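Local coordinates for protein JSC1_58120g3 ([Leptolyngbya] sp. JSC-1, PDB 6XHH) that binds a linear tetrapyrrole (bilin) in a GAF domain of the cyanobacteriochrome type and probably serves as a far-red light sensor in cyanobacterial signalling, at residues I35-I40 with F51-A57; F87-D91 with P152-D156; V126-V132 with L143-N149. All coordinates share one frame; numbering follows the deposited sequence.

Contact 1 of 3, residues I35-I40 with F51-A57; sequences IERVTI and FITESEA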
loop_
_atom_site.group_PDB
_atom_site.type_symbol
_atom_site.label_atom_id
_atom_site.label_comp_id
_atom_site.label_asym_id
_atom_site.label_seq_id
_atom_site.Cartn_x
_atom_site.Cartn_y
_atom_site.Cartn_z
ATOM N N ILE A 35 -4.708 -0.403 -12.356
ATOM C CA ILE A 35 -3.487 -1.173 -12.141
ATOM C C ILE A 35 -3.812 -2.641 -11.895
ATOM O O ILE A 35 -4.981 -3.048 -11.904
ATOM C CB ILE A 35 -2.663 -0.611 -10.971
ATOM C CG1 ILE A 35 -3.503 -0.587 -9.677
ATOM C CG2 ILE A 35 -2.111 0.775 -11.323
ATOM C CD1 ILE A 35 -2.770 0.042 -8.483
ATOM N N GLU A 36 -2.779 -3.441 -11.645
ATOM C CA GLU A 36 -2.926 -4.889 -11.669
ATOM C C GLU A 36 -3.104 -5.519 -10.294
ATOM O O GLU A 36 -3.619 -6.635 -10.214
ATOM C CB GLU A 36 -1.723 -5.511 -12.395
ATOM C CG GLU A 36 -1.796 -5.219 -13.896
ATOM C CD GLU A 36 -0.467 -5.287 -14.653
ATOM O OE1 GLU A 36 0.631 -5.293 -14.052
ATOM O OE2 GLU A 36 -0.537 -5.339 -15.901
ATOM N N ARG A 37 -2.723 -4.840 -9.213
ATOM C CA ARG A 37 -2.987 -5.398 -7.892
ATOM C C ARG A 37 -3.006 -4.301 -6.851
ATOM O O ARG A 37 -2.189 -3.389 -6.900
ATOM C CB ARG A 37 -1.937 -6.445 -7.493
ATOM C CG ARG A 37 -2.442 -7.395 -6.435
ATOM C CD ARG A 37 -1.332 -8.138 -5.742
ATOM N NE ARG A 37 -0.502 -8.962 -6.624
ATOM C CZ ARG A 37 -0.815 -10.191 -7.036
ATOM N NH1 ARG A 37 -1.962 -10.764 -6.672
ATOM N NH2 ARG A 37 0.036 -10.859 -7.807
ATOM N N VAL A 38 -3.946 -4.406 -5.916
ATOM C CA VAL A 38 -3.948 -3.627 -4.682
ATOM C C VAL A 38 -4.159 -4.603 -3.533
ATOM O O VAL A 38 -5.019 -5.487 -3.611
ATOM C CB VAL A 38 -5.035 -2.531 -4.680
ATOM C CG1 VAL A 38 -5.029 -1.771 -3.351
ATOM C CG2 VAL A 38 -4.805 -1.567 -5.816
ATOM N N THR A 39 -3.375 -4.448 -2.469
ATOM C CA THR A 39 -3.404 -5.366 -1.345
ATOM C C THR A 39 -3.539 -4.613 -0.029
ATOM O O THR A 39 -3.063 -3.481 0.130
ATOM C CB THR A 39 -2.133 -6.239 -1.252
ATOM O OG1 THR A 39 -0.976 -5.403 -1.059
ATOM C CG2 THR A 39 -1.943 -7.058 -2.490
ATOM N N ILE A 40 -4.158 -5.289 0.932
ATOM C CA ILE A 40 -4.115 -4.914 2.336
ATOM C C ILE A 40 -3.315 -5.977 3.064
ATOM O O ILE A 40 -3.621 -7.177 2.971
ATOM C CB ILE A 40 -5.527 -4.767 2.932
ATOM C CG1 ILE A 40 -6.244 -3.590 2.264
ATOM C CG2 ILE A 40 -5.454 -4.547 4.441
ATOM C CD1 ILE A 40 -7.770 -3.615 2.431
ATOM N N PHE A 51 -0.560 -11.027 3.819
ATOM C CA PHE A 51 -1.558 -10.461 2.916
ATOM C C PHE A 51 -2.965 -10.892 3.342
ATOM O O PHE A 51 -3.272 -12.093 3.361
ATOM C CB PHE A 51 -1.283 -10.911 1.482
ATOM C CG PHE A 51 -0.017 -10.367 0.905
ATOM C CD1 PHE A 51 0.001 -9.115 0.302
ATOM C CD2 PHE A 51 1.157 -11.101 0.961
ATOM C CE1 PHE A 51 1.167 -8.615 -0.246
ATOM C CE2 PHE A 51 2.338 -10.601 0.436
ATOM C CZ PHE A 51 2.345 -9.365 -0.182
ATOM N N ILE A 52 -3.833 -9.924 3.629
ATOM C CA ILE A 52 -5.187 -10.198 4.102
ATOM C C ILE A 52 -6.210 -10.154 2.976
ATOM O O ILE A 52 -7.097 -11.006 2.907
ATOM C CB ILE A 52 -5.564 -9.197 5.212
ATOM C CG1 ILE A 52 -4.520 -9.241 6.317
ATOM C CG2 ILE A 52 -6.977 -9.477 5.736
ATOM C CD1 ILE A 52 -4.354 -10.590 6.928
ATOM N N THR A 53 -6.119 -9.146 2.112
ATOM C CA THR A 53 -7.090 -8.918 1.053
ATOM C C THR A 53 -6.376 -8.402 -0.183
ATOM O O THR A 53 -5.376 -7.680 -0.088
ATOM C CB THR A 53 -8.166 -7.908 1.482
ATOM O OG1 THR A 53 -8.699 -8.321 2.734
ATOM C CG2 THR A 53 -9.307 -7.871 0.470
ATOM N N GLU A 54 -6.907 -8.751 -1.349
ATOM C CA GLU A 54 -6.314 -8.273 -2.578
ATOM C C GLU A 54 -7.379 -8.146 -3.652
ATOM O O GLU A 54 -8.416 -8.815 -3.611
ATOM C CB GLU A 54 -5.194 -9.209 -3.040
ATOM C CG GLU A 54 -5.696 -10.510 -3.629
ATOM C CD GLU A 54 -4.606 -11.554 -3.761
ATOM O OE1 GLU A 54 -4.809 -12.702 -3.306
ATOM O OE2 GLU A 54 -3.536 -11.221 -4.316
ATOM N N SER A 55 -7.107 -7.262 -4.608
ATOM C CA SER A 55 -7.842 -7.184 -5.863
ATOM C C SER A 55 -6.794 -7.249 -6.962
ATOM O O SER A 55 -5.794 -6.530 -6.904
ATOM C CB SER A 55 -8.677 -5.898 -5.950
ATOM O OG SER A 55 -9.113 -5.627 -7.272
ATOM N N GLU A 56 -6.973 -8.159 -7.914
ATOM C CA GLU A 56 -5.968 -8.384 -8.942
ATOM C C GLU A 56 -6.612 -8.417 -10.325
ATOM O O GLU A 56 -7.781 -8.784 -10.475
ATOM C CB GLU A 56 -5.194 -9.681 -8.637
ATOM C CG GLU A 56 -4.221 -10.141 -9.701
ATOM C CD GLU A 56 -4.863 -11.076 -10.713
ATOM O OE1 GLU A 56 -5.472 -12.092 -10.311
ATOM O OE2 GLU A 56 -4.764 -10.783 -11.914
ATOM N N ALA A 57 -5.836 -8.019 -11.335
ATOM C CA ALA A 57 -6.274 -8.026 -12.727
ATOM C C ALA A 57 -5.114 -8.435 -13.621
ATOM O O ALA A 57 -4.020 -7.870 -13.522
ATOM C CB ALA A 57 -6.804 -6.649 -13.146
#
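Glu-36 and Ala-57 start the pairing: the carbonyl O of Glu-36 takes the amide N of Ala-57 at 2.8 Å, just before strand 37-43 begins. Beyond CG the side chain of Glu-36 runs extended and leads away, and its carboxylate is held by the Ser-150 hydroxyl and the backbone N of Asn-149. Arg-37 follows. A bend at chi3 (-60°) brings its NH1 within 2.9 Å of Glu-54 OE2. The two groups form a salt bridge; the hydrogen bond within it is weak, its N-H...O angle being only 122°, and the guanidinium and carboxylate planes are turned 39° against each other. Glu-54 OE2 comes in at the guanidinium edge, whereas CG of Glu-56 lies over one of its faces. The loop after strand 49-56 fixes both partners: NH1 also donates to the carbonyl of Arg-61, and the Glu-54 carboxylate accepts the amides of Leu-63 and Val-64. At Val-38 the backbones form a hydrogen-bonded antiparallel pair with Ser-55, Val-38 N to Ser-55 O at 3.0 Å and Ser-55 N to Val-38 O at 2.9 Å. Thr-39 returns to the face of Arg-37. Its methyl CG2 rests against CB of Glu-54, while its CB sits in the ring plane of Phe-51, 3.9 Å from the edge atom CD1. At Ile-40 the regular pattern breaks. The Ile-40 O accepts two amides, Ile-52 N at 2.8 Å and Thr-53 N at 3.3 Å, so two residues face one. This classic beta bulge interrupts an antiparallel hairpin of the GAF-domain sheet. Val-38, Ile-40, Thr-53 and Ser-55 share one face, on which Ile-40, Thr-53 and Ser-55 meet helix 18-33; on the other side of the hairpin, the Phe-51 ring reaches the bilin pocket.

Contact 2 of 3, residues F87-D91 with P152-D156; sequences FVVDD and PRHWD. With M1V (mesobiliverdin IX(alpha)), chain C; EDO (1,2-ethanediol), chain E.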
loop_
_atom_site.group_PDB
_atom_site.type_symbol
_atom_site.label_atom_id
_atom_site.label_comp_id
_atom_site.label_asym_id
_atom_site.label_seq_id
_atom_site.Cartn_x
_atom_site.Cartn_y
_atom_site.Cartn_z
ATOM N N PHE A 87 6.119 4.985 0.665
ATOM C CA PHE A 87 7.201 4.411 -0.123
ATOM C C PHE A 87 6.730 4.323 -1.569
ATOM O O PHE A 87 5.776 3.598 -1.866
ATOM C CB PHE A 87 7.581 3.037 0.425
ATOM C CG PHE A 87 8.836 2.463 -0.165
ATOM C CD1 PHE A 87 10.049 3.096 0.018
ATOM C CD2 PHE A 87 8.798 1.286 -0.888
ATOM C CE1 PHE A 87 11.205 2.576 -0.515
ATOM C CE2 PHE A 87 9.957 0.765 -1.422
ATOM C CZ PHE A 87 11.161 1.397 -1.234
ATOM N N VAL A 88 7.393 5.052 -2.460
ATOM C CA VAL A 88 6.895 5.324 -3.808
ATOM C C VAL A 88 7.965 4.918 -4.811
ATOM O O VAL A 88 9.030 5.534 -4.854
ATOM C CB VAL A 88 6.533 6.802 -3.991
ATOM C CG1 VAL A 88 5.934 7.033 -5.369
ATOM C CG2 VAL A 88 5.589 7.276 -2.868
ATOM N N VAL A 89 7.692 3.889 -5.610
ATOM C CA VAL A 89 8.686 3.318 -6.530
ATOM C C VAL A 89 8.051 3.110 -7.904
ATOM O O VAL A 89 7.302 2.145 -8.113
ATOM C CB VAL A 89 9.261 2.009 -5.988
ATOM C CG1 VAL A 89 10.289 1.433 -6.974
ATOM C CG2 VAL A 89 9.877 2.242 -4.607
ATOM N N ASP A 90 8.361 3.998 -8.857
ATOM C CA ASP A 90 7.857 3.826 -10.219
ATOM C C ASP A 90 8.329 2.506 -10.819
ATOM O O ASP A 90 7.566 1.808 -11.491
ATOM C CB ASP A 90 8.330 4.963 -11.122
ATOM C CG ASP A 90 7.674 6.283 -10.813
ATOM O OD1 ASP A 90 6.943 6.363 -9.808
ATOM O OD2 ASP A 90 7.869 7.226 -11.608
ATOM N N ASP A 91 9.596 2.173 -10.599
ATOM C CA ASP A 91 10.280 1.079 -11.282
ATOM C C ASP A 91 11.212 0.455 -10.250
ATOM O O ASP A 91 12.153 1.117 -9.816
ATOM C CB ASP A 91 11.055 1.632 -12.482
ATOM C CG ASP A 91 11.757 0.563 -13.304
ATOM O OD1 ASP A 91 12.083 -0.506 -12.771
ATOM O OD2 ASP A 91 12.007 0.835 -14.492
ATOM N N PRO A 152 6.736 -0.982 -15.251
ATOM C CA PRO A 152 6.783 0.189 -14.367
ATOM C C PRO A 152 5.555 1.061 -14.561
ATOM O O PRO A 152 4.872 1.018 -15.588
ATOM C CB PRO A 152 8.053 0.931 -14.816
ATOM C CG PRO A 152 8.843 -0.069 -15.597
ATOM C CD PRO A 152 7.860 -1.006 -16.200
ATOM N N ARG A 153 5.286 1.892 -13.562
ATOM C CA ARG A 153 4.203 2.850 -13.669
ATOM C C ARG A 153 4.587 4.058 -12.846
ATOM O O ARG A 153 5.118 3.905 -11.744
ATOM C CB ARG A 153 2.885 2.275 -13.163
ATOM C CG ARG A 153 1.708 3.223 -13.316
ATOM C CD ARG A 153 0.728 2.949 -12.225
ATOM N NE ARG A 153 -0.608 3.508 -12.429
ATOM C CZ ARG A 153 -1.013 4.681 -11.963
ATOM N NH1 ARG A 153 -0.164 5.480 -11.332
ATOM N NH2 ARG A 153 -2.267 5.063 -12.153
ATOM N N HIS A 154 4.341 5.244 -13.393
ATOM C CA HIS A 154 4.673 6.472 -12.691
ATOM C C HIS A 154 3.600 6.787 -11.660
ATOM O O HIS A 154 2.411 6.791 -11.982
ATOM C CB HIS A 154 4.801 7.621 -13.689
ATOM C CG HIS A 154 4.934 8.955 -13.043
ATOM N ND1 HIS A 154 5.975 9.267 -12.195
ATOM C CD2 HIS A 154 4.181 10.070 -13.143
ATOM C CE1 HIS A 154 5.841 10.515 -11.782
ATOM N NE2 HIS A 154 4.760 11.024 -12.340
ATOM N N TRP A 155 4.020 7.042 -10.421
ATOM C CA TRP A 155 3.123 7.474 -9.355
ATOM C C TRP A 155 3.262 8.976 -9.153
ATOM O O TRP A 155 4.373 9.470 -8.955
ATOM C CB TRP A 155 3.426 6.746 -8.037
ATOM C CG TRP A 155 3.494 5.246 -8.161
ATOM C CD1 TRP A 155 4.636 4.481 -8.238
ATOM C CD2 TRP A 155 2.392 4.329 -8.266
ATOM N NE1 TRP A 155 4.308 3.145 -8.371
ATOM C CE2 TRP A 155 2.938 3.026 -8.393
ATOM C CE3 TRP A 155 1.003 4.479 -8.268
ATOM C CZ2 TRP A 155 2.136 1.877 -8.510
ATOM C CZ3 TRP A 155 0.204 3.331 -8.381
ATOM C CH2 TRP A 155 0.784 2.045 -8.499
ATOM N N ASP A 156 2.151 9.713 -9.202
ATOM C CA ASP A 156 2.254 11.132 -8.878
ATOM C C ASP A 156 1.802 11.378 -7.441
ATOM O O ASP A 156 1.203 10.519 -6.789
ATOM C CB ASP A 156 1.485 12.015 -9.880
ATOM C CG ASP A 156 -0.009 11.767 -9.902
ATOM O OD1 ASP A 156 -0.636 11.587 -8.836
ATOM O OD2 ASP A 156 -0.585 11.830 -11.011
HETATM O OA M1V C . 12.254 -9.256 2.143
HETATM C C1A M1V C . 13.335 -8.702 2.273
HETATM N NA M1V C . 13.490 -7.378 2.406
HETATM C C2A M1V C . 14.588 -9.345 2.318
HETATM C CMA M1V C . 14.826 -10.833 2.200
HETATM C C3A M1V C . 15.567 -8.368 2.482
HETATM C CAA M1V C . 17.032 -8.566 2.573
HETATM C CBA M1V C . 17.600 -8.094 3.913
HETATM C C4A M1V C . 14.849 -7.075 2.535
HETATM C CHA M1V C . 15.454 -5.860 2.708
HETATM C C1B M1V C . 14.883 -4.513 2.792
HETATM C C2B M1V C . 15.711 -3.366 2.911
HETATM C CMB M1V C . 17.220 -3.365 2.943
HETATM C C3B M1V C . 14.895 -2.277 2.971
HETATM C CAB M1V C . 15.331 -0.828 3.092
HETATM C CBB M1V C . 15.123 -0.099 1.753
HETATM C CGB M1V C . 16.090 -0.616 0.709
HETATM O O2B M1V C . 17.318 -0.386 0.828
HETATM O O1B M1V C . 15.693 -1.273 -0.279
HETATM N NB M1V C . 13.601 -4.114 2.792
HETATM C C4B M1V C . 13.557 -2.769 2.901
HETATM C CHB M1V C . 12.453 -1.905 2.950
HETATM C C1C M1V C . 11.088 -2.111 2.703
HETATM C C2C M1V C . 10.193 -1.052 2.498
HETATM C CAC M1V C . 10.555 0.414 2.596
HETATM C CBC M1V C . 10.513 0.694 4.124
HETATM C CGC M1V C . 11.252 1.943 4.584
HETATM O O2C M1V C . 11.818 2.694 3.757
HETATM O O1C M1V C . 11.319 2.236 5.805
HETATM C C3C M1V C . 8.936 -1.613 2.284
HETATM C CMC M1V C . 7.679 -0.829 2.022
HETATM N NC M1V C . 10.396 -3.298 2.588
HETATM C C4C M1V C . 9.079 -3.015 2.328
HETATM C CHC M1V C . 8.148 -4.085 2.196
HETATM C C1D M1V C . 6.842 -4.088 1.769
HETATM C C2D M1V C . 5.786 -4.850 2.340
HETATM C CMD M1V C . 5.902 -5.744 3.550
HETATM N ND M1V C . 6.338 -3.412 0.667
HETATM C C4D M1V C . 5.023 -3.698 0.561
HETATM O OD M1V C . 4.305 -3.241 -0.329
HETATM C C3D M1V C . 4.663 -4.601 1.613
HETATM C CAD M1V C . 3.291 -5.163 1.885
HETATM C CBD M1V C . 2.987 -6.250 0.879
HETATM C C1 EDO E . -1.509 3.000 -15.787
HETATM O O1 EDO E . -2.348 2.429 -14.770
HETATM C C2 EDO E . -1.475 2.090 -17.016
HETATM O O2 EDO E . -2.816 1.673 -17.319
HETATM O O HOH W 1 7.065 8.927 -8.658
#
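Asp-90 meets His-154 and Trp-155 with a different carboxylate oxygen each. The side chains of Asp-90 and His-154 run alongside one another in the same direction, with carboxylate and imidazole planes almost perpendicular (84°). His-154 ND1 donates in its own ring plane to the syn side of Asp-90 OD2 at 2.8 Å, a nearly straight bond that places the ND1 proton. Trp-155 instead slides past Asp-90 in the opposite direction, and its backbone N reaches OD1 from above the carboxylate plane at 3.1 Å. A water bridges the same OD1 to the Trp-155 carbonyl O, donating to each. The chi1 of Asp-90, -71°, sets CG beside its own backbone N and turns the carboxylate into this group of donors.

The indole brings its pyrrole edge to strand 87-89. NE1 meets the Val-89 O at 3.2 Å, with the acceptor in the ring plane of Trp-155 but the donor 63° out of the carbonyl plane, so no lone pair is directly addressed. That carbonyl also accepts the Ser-128 hydroxyl. Nearer the backbone, CG1 of Val-88 packs on CB of Trp-155 at 3.7 Å. Arg-153 N donates to the Asp-90 O at 3.1 Å. The Pro-152 ring lies alongside Asp-91, with Pro-152 CG near Asp-91 OD2, while the other carboxylate oxygen, OD1, accepts the amide of Tyr-93. Arg-153 lays its CD over a face of the indole, and its guanidinium goes on to Phe-33 and Glu-159.

At the far end, Phe-87 has the propionate carbon CAC of the bilin over its ring centre. Strand 87-89 is an outer strand of the large sheet, next to strand 128-136. The Pro-152 to Asp-156 loop links strand 139-148 to helix 157-178, with Asp-156 as that helix's N-cap, and the indole packs on Ala-130 of strand 128-136 and Ala-146 of strand 139-148.

Contact 3 of 3, residues V126-V132 with L143-N149; sequences VKSCAVV and LLSAFQN. With M1V (mesobiliverdin IX(alpha)), chain C.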
loop_
_atom_site.group_PDB
_atom_site.type_symbol
_atom_site.label_atom_id
_atom_site.label_comp_id
_atom_site.label_asym_id
_atom_site.label_seq_id
_atom_site.Cartn_x
_atom_site.Cartn_y
_atom_site.Cartn_z
ATOM N N VAL A 126 5.955 -8.060 -8.481
ATOM C CA VAL A 126 5.782 -6.608 -8.465
ATOM C C VAL A 126 6.875 -5.963 -9.317
ATOM O O VAL A 126 8.049 -6.320 -9.191
ATOM C CB VAL A 126 5.828 -6.069 -7.020
ATOM C CG1 VAL A 126 5.798 -4.533 -6.996
ATOM C CG2 VAL A 126 4.690 -6.640 -6.167
ATOM N N LYS A 127 6.500 -4.997 -10.180
ATOM C CA LYS A 127 7.468 -4.171 -10.901
ATOM C C LYS A 127 7.412 -2.693 -10.530
ATOM O O LYS A 127 8.280 -1.923 -10.965
ATOM C CB LYS A 127 7.270 -4.304 -12.419
ATOM C CG LYS A 127 7.850 -5.597 -12.992
ATOM C CD LYS A 127 7.799 -5.567 -14.512
ATOM C CE LYS A 127 8.365 -6.849 -15.098
ATOM N NZ LYS A 127 7.650 -8.033 -14.550
ATOM N N SER A 128 6.445 -2.286 -9.716
ATOM C CA SER A 128 6.205 -0.893 -9.369
ATOM C C SER A 128 5.331 -0.902 -8.122
ATOM O O SER A 128 4.420 -1.718 -8.034
ATOM C CB SER A 128 5.509 -0.181 -10.536
ATOM O OG SER A 128 5.046 1.115 -10.182
ATOM N N CYS A 129 5.616 -0.034 -7.147
ATOM C CA CYS A 129 4.802 -0.092 -5.935
ATOM C C CYS A 129 4.669 1.282 -5.299
ATOM O O CYS A 129 5.643 2.034 -5.217
ATOM C CB CYS A 129 5.376 -1.059 -4.880
ATOM S SG CYS A 129 7.113 -0.737 -4.385
ATOM N N ALA A 130 3.458 1.581 -4.829
ATOM C CA ALA A 130 3.191 2.732 -3.970
ATOM C C ALA A 130 2.575 2.178 -2.695
ATOM O O ALA A 130 1.545 1.503 -2.760
ATOM C CB ALA A 130 2.262 3.749 -4.647
ATOM N N VAL A 131 3.226 2.408 -1.555
ATOM C CA VAL A 131 2.927 1.707 -0.308
ATOM C C VAL A 131 2.728 2.736 0.800
ATOM O O VAL A 131 3.566 3.629 0.984
ATOM C CB VAL A 131 4.039 0.706 0.075
ATOM C CG1 VAL A 131 3.592 -0.188 1.251
ATOM C CG2 VAL A 131 4.440 -0.161 -1.134
ATOM N N VAL A 132 1.612 2.633 1.527
ATOM C CA VAL A 132 1.315 3.601 2.580
ATOM C C VAL A 132 0.838 2.884 3.835
ATOM O O VAL A 132 0.325 1.761 3.792
ATOM C CB VAL A 132 0.251 4.632 2.163
ATOM C CG1 VAL A 132 0.673 5.372 0.895
ATOM C CG2 VAL A 132 -1.114 3.955 2.007
ATOM N N LEU A 143 -0.234 -2.214 5.959
ATOM C CA LEU A 143 0.117 -1.458 4.766
ATOM C C LEU A 143 -0.934 -1.643 3.686
ATOM O O LEU A 143 -1.452 -2.751 3.495
ATOM C CB LEU A 143 1.487 -1.899 4.219
ATOM C CG LEU A 143 2.670 -1.857 5.189
ATOM C CD1 LEU A 143 3.896 -2.551 4.592
ATOM C CD2 LEU A 143 2.991 -0.424 5.549
ATOM N N LEU A 144 -1.215 -0.562 2.967
ATOM C CA LEU A 144 -2.006 -0.578 1.741
ATOM C C LEU A 144 -1.048 -0.346 0.580
ATOM O O LEU A 144 -0.339 0.673 0.556
ATOM C CB LEU A 144 -3.098 0.494 1.776
ATOM C CG LEU A 144 -3.896 0.787 0.505
ATOM C CD1 LEU A 144 -4.775 -0.386 0.105
ATOM C CD2 LEU A 144 -4.756 2.031 0.683
ATOM N N SER A 145 -0.998 -1.298 -0.349
ATOM C CA SER A 145 -0.047 -1.292 -1.456
ATOM C C SER A 145 -0.796 -1.272 -2.777
ATOM O O SER A 145 -1.722 -2.063 -2.988
ATOM C CB SER A 145 0.892 -2.512 -1.409
ATOM O OG SER A 145 1.595 -2.540 -0.169
ATOM N N ALA A 146 -0.377 -0.381 -3.660
ATOM C CA ALA A 146 -0.772 -0.361 -5.061
ATOM C C ALA A 146 0.389 -0.860 -5.907
ATOM O O ALA A 146 1.498 -0.316 -5.823
ATOM C CB ALA A 146 -1.153 1.063 -5.471
ATOM N N PHE A 147 0.143 -1.880 -6.723
ATOM C CA PHE A 147 1.200 -2.558 -7.466
ATOM C C PHE A 147 0.907 -2.538 -8.965
ATOM O O PHE A 147 -0.243 -2.707 -9.393
ATOM C CB PHE A 147 1.339 -4.037 -7.040
ATOM C CG PHE A 147 1.812 -4.268 -5.623
ATOM C CD1 PHE A 147 2.910 -3.599 -5.096
ATOM C CD2 PHE A 147 1.172 -5.210 -4.826
ATOM C CE1 PHE A 147 3.355 -3.875 -3.798
ATOM C CE2 PHE A 147 1.605 -5.477 -3.532
ATOM C CZ PHE A 147 2.701 -4.809 -3.026
ATOM N N GLN A 148 1.949 -2.386 -9.774
ATOM C CA GLN A 148 1.883 -2.789 -11.165
ATOM C C GLN A 148 2.854 -3.948 -11.362
ATOM O O GLN A 148 3.968 -3.935 -10.831
ATOM C CB GLN A 148 2.193 -1.627 -12.113
ATOM C CG GLN A 148 1.805 -1.867 -13.584
ATOM C CD GLN A 148 0.312 -1.823 -13.840
ATOM O OE1 GLN A 148 -0.495 -2.163 -12.983
ATOM N NE2 GLN A 148 -0.062 -1.402 -15.043
ATOM N N ASN A 149 2.403 -4.970 -12.079
ATOM C CA ASN A 149 3.130 -6.226 -12.176
ATOM C C ASN A 149 3.803 -6.435 -13.516
ATOM O O ASN A 149 4.846 -7.093 -13.574
ATOM C CB ASN A 149 2.178 -7.404 -11.920
ATOM C CG ASN A 149 1.567 -7.375 -10.528
ATOM O OD1 ASN A 149 2.091 -6.729 -9.622
ATOM N ND2 ASN A 149 0.462 -8.090 -10.354
HETATM O OA M1V C . 12.254 -9.256 2.143
HETATM C C1A M1V C . 13.335 -8.702 2.273
HETATM N NA M1V C . 13.490 -7.378 2.406
HETATM C C2A M1V C . 14.588 -9.345 2.318
HETATM C CMA M1V C . 14.826 -10.833 2.200
HETATM C C3A M1V C . 15.567 -8.368 2.482
HETATM C CAA M1V C . 17.032 -8.566 2.573
HETATM C CBA M1V C . 17.600 -8.094 3.913
HETATM C C4A M1V C . 14.849 -7.075 2.535
HETATM C CHA M1V C . 15.454 -5.860 2.708
HETATM C C1B M1V C . 14.883 -4.513 2.792
HETATM C C2B M1V C . 15.711 -3.366 2.911
HETATM C CMB M1V C . 17.220 -3.365 2.943
HETATM C C3B M1V C . 14.895 -2.277 2.971
HETATM C CAB M1V C . 15.331 -0.828 3.092
HETATM C CBB M1V C . 15.123 -0.099 1.753
HETATM C CGB M1V C . 16.090 -0.616 0.709
HETATM O O2B M1V C . 17.318 -0.386 0.828
HETATM O O1B M1V C . 15.693 -1.273 -0.279
HETATM N NB M1V C . 13.601 -4.114 2.792
HETATM C C4B M1V C . 13.557 -2.769 2.901
HETATM C CHB M1V C . 12.453 -1.905 2.950
HETATM C C1C M1V C . 11.088 -2.111 2.703
HETATM C C2C M1V C . 10.193 -1.052 2.498
HETATM C CAC M1V C . 10.555 0.414 2.596
HETATM C CBC M1V C . 10.513 0.694 4.124
HETATM C CGC M1V C . 11.252 1.943 4.584
HETATM O O2C M1V C . 11.818 2.694 3.757
HETATM O O1C M1V C . 11.319 2.236 5.805
HETATM C C3C M1V C . 8.936 -1.613 2.284
HETATM C CMC M1V C . 7.679 -0.829 2.022
HETATM N NC M1V C . 10.396 -3.298 2.588
HETATM C C4C M1V C . 9.079 -3.015 2.328
HETATM C CHC M1V C . 8.148 -4.085 2.196
HETATM C C1D M1V C . 6.842 -4.088 1.769
HETATM C C2D M1V C . 5.786 -4.850 2.340
HETATM C CMD M1V C . 5.902 -5.744 3.550
HETATM N ND M1V C . 6.338 -3.412 0.667
HETATM C C4D M1V C . 5.023 -3.698 0.561
HETATM O OD M1V C . 4.305 -3.241 -0.329
HETATM C C3D M1V C . 4.663 -4.601 1.613
HETATM C CAD M1V C . 3.291 -5.163 1.885
HETATM C CBD M1V C . 2.987 -6.250 0.879
HETATM O O HOH W 2 6.482 -9.303 -12.386
#
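The beta hairpin of strands 128-136 and 139-148 in the GAF-domain sheet carries part of the bilin pocket: Val-131, Leu-143, Ser-145 and Phe-147 all line it. The Ser-145 hydroxyl donates to the chromophore carbonyl OD at 2.8 Å. Val-131 flanks that oxygen, CG2 standing 3.2 Å from OD, while its other methyl, CG1, touches Ser-145 OG at 3.4 Å. Leu-143 lays CD1 against C3D and C2D of the pyrrole ring that carries OD. Phe-147 is gripped on two sides. CG2 of Val-126 lies over the middle of its face, a CH-pi contact 3.7 Å from the centroid, and CB of Cys-129 sits in the ring plane at the edge, 3.5 Å from CD1.

Backbone bonds pair Ala-130 with Ala-146 and Val-132 with Leu-144. At the open end Lys-127 and Ser-128 both face Gln-148, a classic beta bulge. Lys-127 N donates to Gln-148 O at 2.8 Å, and a bend at its last torsion lets NZ reach the Asn-149 O at 3.1 Å, a link doubled by a bridging water. Strand 37-43 runs beside strand 139-148 and strand 87-89 beside strand 128-136, while helix 157-178 packs on the face of Ala-130, Val-132 and Leu-144.

How the contacts relate
From the N terminus, contact 1 comes first and is complete before the others begin, closing the short hairpin of strands 37-43 and 49-56. Residues 87-91 then open a long loop that contact 2 closes only at 152-156, and the hairpin of contact 3 is nested wholly inside it. In the sheet the pieces are adjacent: strand 37-43 bonds to strand 139-148, joining contacts 1 and 3, and strand 87-89 bonds to strand 128-136, joining contacts 3 and 2. Ile-35 of contact 1 also packs on Arg-153 and Trp-155 of contact 2, tying the entry to the first hairpin to the loop before helix 157-178.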